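Local atomic coordinates of insecticidal Delta-Endotoxin Cry8Ea1 (Bacillus Thuringiensis, PDB entry 3EB7), a protein that kills susceptible insect larvae, including those of Holotrichia parallela, probably by inserting its helical domain into gut-cell membranes to form pores. Residues A[26-37]-A[82-93]. Residues are numbered along the deposited sequence; the frame is centred on the assembly and turned at random.
Sequences VGPIVSLYSTLI and YQLYLTALEEWQ
Within the N-terminal helical bundle that three-domain Cry toxins are thought to use for pore formation, Tyr33 and Val30 of helix 26-40 interlock with Leu86 of helix 65-93 by knobs-into-holes packing. The two segments run nearly antiparallel, at 156°, with axes 10.4 Å apart at their closest. Tyr33 is the aromatic knob, seated among Tyr82, Tyr85, Leu86 and Leu89. One face of its ring receives the edge of Tyr85 in a T-shaped stack, planes at 83°, and Tyr85 CE2 comes within 3.9 Å of Tyr33 CZ. Tyr82 turns the edge of its ring to Tyr33, CE2 lying 3.6 Å from Tyr33 CE2, without forming a second T-shaped pair, while the CD1 methyl of Leu89 lies over a face of the Tyr85 ring and touches Tyr33 CD1 as well. The phenol oxygens of Tyr33 and Tyr85 both hydrogen-bond to OD2 of Asp149 on helix 133-153, so one carboxylate oxygen ties the stacked pair to a third helix.

In return, Leu86 fits among Val30, Tyr33, Ser34 and Ile37. With chi1 at 179° its CG is directed opposite the backbone N, and the turn about chi2 then splits the methyls, CD1 to Tyr33 CB and CD2 to Ser34 CA. Ile37 sends CD1 across to Leu86 CB, 3.9 Å away, and against Tyr82 CB. Toward the other end, Val30 nests among Leu86, Leu89, Glu90 and Gln93, its CG2 3.7 Å from the amide oxygen OE1 of Gln93. Val26 finishes the seam by placing CG2 3.7 Å from CZ3 of the Trp92 indole, which itself packs edge-to-face with Phe153 and Trp157.

The two helices are thus joined mainly by apolar and aromatic packing, whereas the buried phenols find their polar partner in Asp149, a shared partner that would tend to fix how both rings are turned.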
loop_
_atom_site.group_PDB
_atom_site.type_symbol
_atom_site.label_atom_id
_atom_site.label_comp_id
_atom_site.label_asym_id
_atom_site.label_seq_id
_atom_site.Cartn_x
_atom_site.Cartn_y
_atom_site.Cartn_z
ATOM N N VAL A 26 0.009 15.286 -22.689
ATOM C CA VAL A 26 -1.416 15.685 -22.537
ATOM C C VAL A 26 -2.429 14.563 -22.801
ATOM O O VAL A 26 -3.468 14.506 -22.152
ATOM C CB VAL A 26 -1.798 16.997 -23.353
ATOM C CG1 VAL A 26 -1.659 16.805 -24.863
ATOM C CG2 VAL A 26 -3.218 17.467 -23.014
ATOM N N GLY A 27 -2.133 13.665 -23.740
ATOM C CA GLY A 27 -3.061 12.568 -24.080
ATOM C C GLY A 27 -3.396 11.658 -22.900
ATOM O O GLY A 27 -4.581 11.486 -22.560
ATOM N N PRO A 28 -2.352 11.058 -22.274
ATOM C CA PRO A 28 -2.477 10.288 -21.026
ATOM C C PRO A 28 -3.193 11.036 -19.885
ATOM O O PRO A 28 -4.008 10.425 -19.197
ATOM C CB PRO A 28 -1.029 9.992 -20.663
ATOM C CG PRO A 28 -0.330 9.936 -22.020
ATOM C CD PRO A 28 -0.962 11.054 -22.780
ATOM N N ILE A 29 -2.913 12.337 -19.720
ATOM C CA ILE A 29 -3.482 13.151 -18.661
ATOM C C ILE A 29 -4.991 13.371 -18.876
ATOM O O ILE A 29 -5.774 13.359 -17.917
ATOM C CB ILE A 29 -2.650 14.472 -18.450
ATOM C CG1 ILE A 29 -1.328 14.147 -17.740
ATOM C CG2 ILE A 29 -3.418 15.587 -17.662
ATOM C CD1 ILE A 29 -0.394 15.279 -17.707
ATOM N N VAL A 30 -5.405 13.528 -20.132
ATOM C CA VAL A 30 -6.830 13.711 -20.441
ATOM C C VAL A 30 -7.584 12.409 -20.171
ATOM O O VAL A 30 -8.650 12.405 -19.534
ATOM C CB VAL A 30 -7.026 14.196 -21.886
ATOM C CG1 VAL A 30 -8.506 14.104 -22.324
ATOM C CG2 VAL A 30 -6.526 15.623 -21.999
ATOM N N SER A 31 -6.985 11.314 -20.623
ATOM C CA SER A 31 -7.455 9.973 -20.402
ATOM C C SER A 31 -7.588 9.600 -18.902
ATOM O O SER A 31 -8.541 8.921 -18.492
ATOM C CB SER A 31 -6.484 9.021 -21.130
ATOM O OG SER A 31 -6.564 7.691 -20.617
ATOM N N LEU A 32 -6.608 10.024 -18.107
ATOM C CA LEU A 32 -6.582 9.846 -16.666
ATOM C C LEU A 32 -7.738 10.582 -15.974
ATOM O O LEU A 32 -8.451 9.987 -15.186
ATOM C CB LEU A 32 -5.226 10.341 -16.126
ATOM C CG LEU A 32 -5.007 10.467 -14.617
ATOM C CD1 LEU A 32 -5.297 9.126 -13.885
ATOM C CD2 LEU A 32 -3.571 10.924 -14.365
ATOM N N TYR A 33 -7.896 11.870 -16.252
ATOM C CA TYR A 33 -9.018 12.686 -15.745
ATOM C C TYR A 33 -10.371 12.114 -16.128
ATOM O O TYR A 33 -11.320 12.132 -15.334
ATOM C CB TYR A 33 -8.939 14.136 -16.253
ATOM C CG TYR A 33 -8.096 15.021 -15.382
ATOM C CD1 TYR A 33 -6.919 15.611 -15.856
ATOM C CD2 TYR A 33 -8.453 15.241 -14.068
ATOM C CE1 TYR A 33 -6.121 16.412 -15.036
ATOM C CE2 TYR A 33 -7.675 16.038 -13.241
ATOM C CZ TYR A 33 -6.509 16.616 -13.728
ATOM O OH TYR A 33 -5.790 17.402 -12.860
ATOM N N SER A 34 -10.457 11.617 -17.356
ATOM C CA SER A 34 -11.657 10.923 -17.800
ATOM C C SER A 34 -12.039 9.720 -16.885
ATOM O O SER A 34 -13.191 9.573 -16.454
ATOM C CB SER A 34 -11.475 10.464 -19.236
ATOM O OG SER A 34 -12.704 9.911 -19.633
ATOM N N THR A 35 -11.053 8.883 -16.593
ATOM C CA THR A 35 -11.204 7.772 -15.665
ATOM C C THR A 35 -11.507 8.264 -14.251
ATOM O O THR A 35 -12.462 7.792 -13.659
ATOM C CB THR A 35 -9.970 6.838 -15.721
ATOM O OG1 THR A 35 -9.899 6.270 -17.026
ATOM C CG2 THR A 35 -10.052 5.730 -14.723
ATOM N N LEU A 36 -10.730 9.217 -13.734
ATOM C CA LEU A 36 -10.930 9.738 -12.365
ATOM C C LEU A 36 -12.318 10.317 -12.148
ATOM O O LEU A 36 -12.975 10.007 -11.151
ATOM C CB LEU A 36 -9.908 10.810 -12.038
ATOM C CG LEU A 36 -8.560 10.531 -11.334
ATOM C CD1 LEU A 36 -8.047 9.058 -11.396
ATOM C CD2 LEU A 36 -7.527 11.518 -11.905
ATOM N N ILE A 37 -12.757 11.156 -13.089
ATOM C CA ILE A 37 -14.106 11.735 -13.074
ATOM C C ILE A 37 -15.226 10.684 -13.149
ATOM O O ILE A 37 -16.214 10.811 -12.445
ATOM C CB ILE A 37 -14.258 12.794 -14.156
ATOM C CG1 ILE A 37 -13.323 13.979 -13.819
ATOM C CG2 ILE A 37 -15.727 13.243 -14.297
ATOM C CD1 ILE A 37 -13.336 15.146 -14.832
ATOM N N TYR A 82 -15.235 19.995 -12.478
ATOM C CA TYR A 82 -14.306 19.059 -13.095
ATOM C C TYR A 82 -14.706 18.601 -14.500
ATOM O O TYR A 82 -13.826 18.393 -15.325
ATOM C CB TYR A 82 -14.087 17.849 -12.200
ATOM C CG TYR A 82 -12.775 17.902 -11.450
ATOM C CD1 TYR A 82 -12.735 18.217 -10.079
ATOM C CD2 TYR A 82 -11.557 17.635 -12.120
ATOM C CE1 TYR A 82 -11.515 18.268 -9.395
ATOM C CE2 TYR A 82 -10.356 17.669 -11.462
ATOM C CZ TYR A 82 -10.337 17.988 -10.101
ATOM O OH TYR A 82 -9.135 18.024 -9.463
ATOM N N GLN A 83 -16.010 18.432 -14.766
ATOM C CA GLN A 83 -16.493 18.101 -16.130
ATOM C C GLN A 83 -16.124 19.203 -17.122
ATOM O O GLN A 83 -15.636 18.925 -18.207
ATOM C CB GLN A 83 -18.005 17.871 -16.174
ATOM C CG GLN A 83 -18.517 17.104 -14.977
ATOM C CD GLN A 83 -19.224 15.828 -15.357
ATOM O OE1 GLN A 83 -18.598 14.871 -15.862
ATOM N NE2 GLN A 83 -20.540 15.784 -15.101
ATOM N N LEU A 84 -16.342 20.443 -16.708
ATOM C CA LEU A 84 -16.038 21.621 -17.492
ATOM C C LEU A 84 -14.531 21.789 -17.739
ATOM O O LEU A 84 -14.123 22.210 -18.817
ATOM C CB LEU A 84 -16.615 22.865 -16.814
ATOM C CG LEU A 84 -18.103 22.844 -16.474
ATOM C CD1 LEU A 84 -18.444 24.019 -15.592
ATOM C CD2 LEU A 84 -18.979 22.854 -17.731
ATOM N N TYR A 85 -13.719 21.480 -16.732
ATOM C CA TYR A 85 -12.267 21.468 -16.890
ATOM C C TYR A 85 -11.843 20.350 -17.847
ATOM O O TYR A 85 -11.017 20.572 -18.724
ATOM C CB TYR A 85 -11.583 21.309 -15.544
ATOM C CG TYR A 85 -10.085 21.205 -15.606
ATOM C CD1 TYR A 85 -9.307 22.213 -16.214
ATOM C CD2 TYR A 85 -9.421 20.119 -15.016
ATOM C CE1 TYR A 85 -7.919 22.111 -16.251
ATOM C CE2 TYR A 85 -8.018 20.008 -15.058
ATOM C CZ TYR A 85 -7.283 21.009 -15.658
ATOM O OH TYR A 85 -5.909 20.909 -15.688
ATOM N N LEU A 86 -12.412 19.157 -17.695
ATOM C CA LEU A 86 -12.138 18.100 -18.690
ATOM C C LEU A 86 -12.536 18.508 -20.117
ATOM O O LEU A 86 -11.776 18.274 -21.065
ATOM C CB LEU A 86 -12.818 16.782 -18.316
ATOM C CG LEU A 86 -12.630 15.617 -19.284
ATOM C CD1 LEU A 86 -11.156 15.217 -19.350
ATOM C CD2 LEU A 86 -13.539 14.447 -18.891
ATOM N N THR A 87 -13.713 19.109 -20.281
ATOM C CA THR A 87 -14.158 19.521 -21.610
ATOM C C THR A 87 -13.250 20.631 -22.183
ATOM O O THR A 87 -12.950 20.619 -23.373
ATOM C CB THR A 87 -15.652 19.923 -21.625
ATOM O OG1 THR A 87 -16.440 18.771 -21.317
ATOM C CG2 THR A 87 -16.094 20.473 -23.009
ATOM N N ALA A 88 -12.803 21.549 -21.324
ATOM C CA ALA A 88 -11.845 22.591 -21.695
ATOM C C ALA A 88 -10.442 22.045 -22.070
ATOM O O ALA A 88 -9.790 22.584 -22.977
ATOM C CB ALA A 88 -11.759 23.675 -20.609
ATOM N N LEU A 89 -9.996 20.980 -21.393
ATOM C CA LEU A 89 -8.781 20.259 -21.782
ATOM C C LEU A 89 -8.938 19.541 -23.119
ATOM O O LEU A 89 -7.968 19.435 -23.875
ATOM C CB LEU A 89 -8.394 19.225 -20.736
ATOM C CG LEU A 89 -7.748 19.700 -19.439
ATOM C CD1 LEU A 89 -7.886 18.608 -18.378
ATOM C CD2 LEU A 89 -6.278 20.083 -19.657
ATOM N N GLU A 90 -10.132 19.021 -23.405
ATOM C CA GLU A 90 -10.331 18.282 -24.648
ATOM C C GLU A 90 -10.366 19.252 -25.810
ATOM O O GLU A 90 -9.791 18.976 -26.856
ATOM C CB GLU A 90 -11.587 17.403 -24.605
ATOM C CG GLU A 90 -11.450 16.162 -23.710
ATOM C CD GLU A 90 -12.798 15.518 -23.311
ATOM O OE1 GLU A 90 -13.875 16.145 -23.493
ATOM O OE2 GLU A 90 -12.783 14.367 -22.801
ATOM N N GLU A 91 -11.011 20.403 -25.602
ATOM C CA GLU A 91 -11.068 21.440 -26.622
ATOM C C GLU A 91 -9.750 22.212 -26.781
ATOM O O GLU A 91 -9.499 22.791 -27.832
ATOM C CB GLU A 91 -12.269 22.377 -26.426
ATOM C CG GLU A 91 -13.631 21.796 -26.912
ATOM C CD GLU A 91 -13.551 20.946 -28.229
ATOM O OE1 GLU A 91 -13.142 21.495 -29.289
ATOM O OE2 GLU A 91 -13.907 19.726 -28.198
ATOM N N TRP A 92 -8.905 22.209 -25.750
ATOM C CA TRP A 92 -7.537 22.712 -25.876
ATOM C C TRP A 92 -6.675 21.760 -26.696
ATOM O O TRP A 92 -5.954 22.202 -27.588
ATOM C CB TRP A 92 -6.890 22.961 -24.505
ATOM C CG TRP A 92 -5.429 23.333 -24.570
ATOM C CD1 TRP A 92 -4.882 24.394 -25.247
ATOM C CD2 TRP A 92 -4.334 22.669 -23.925
ATOM N NE1 TRP A 92 -3.516 24.414 -25.087
ATOM C CE2 TRP A 92 -3.148 23.378 -24.274
ATOM C CE3 TRP A 92 -4.231 21.538 -23.106
ATOM C CZ2 TRP A 92 -1.877 22.997 -23.826
ATOM C CZ3 TRP A 92 -2.967 21.152 -22.662
ATOM C CH2 TRP A 92 -1.801 21.886 -23.022
ATOM N N GLN A 93 -6.757 20.466 -26.381
ATOM C CA GLN A 93 -5.910 19.433 -26.991
ATOM C C GLN A 93 -6.070 19.392 -28.514
ATOM O O GLN A 93 -5.167 18.919 -29.212
ATOM C CB GLN A 93 -6.178 18.045 -26.370
ATOM C CG GLN A 93 -5.219 16.905 -26.852
ATOM C CD GLN A 93 -5.632 15.463 -26.411
ATOM O OE1 GLN A 93 -6.611 15.256 -25.688
ATOM N NE2 GLN A 93 -4.866 14.475 -26.866
#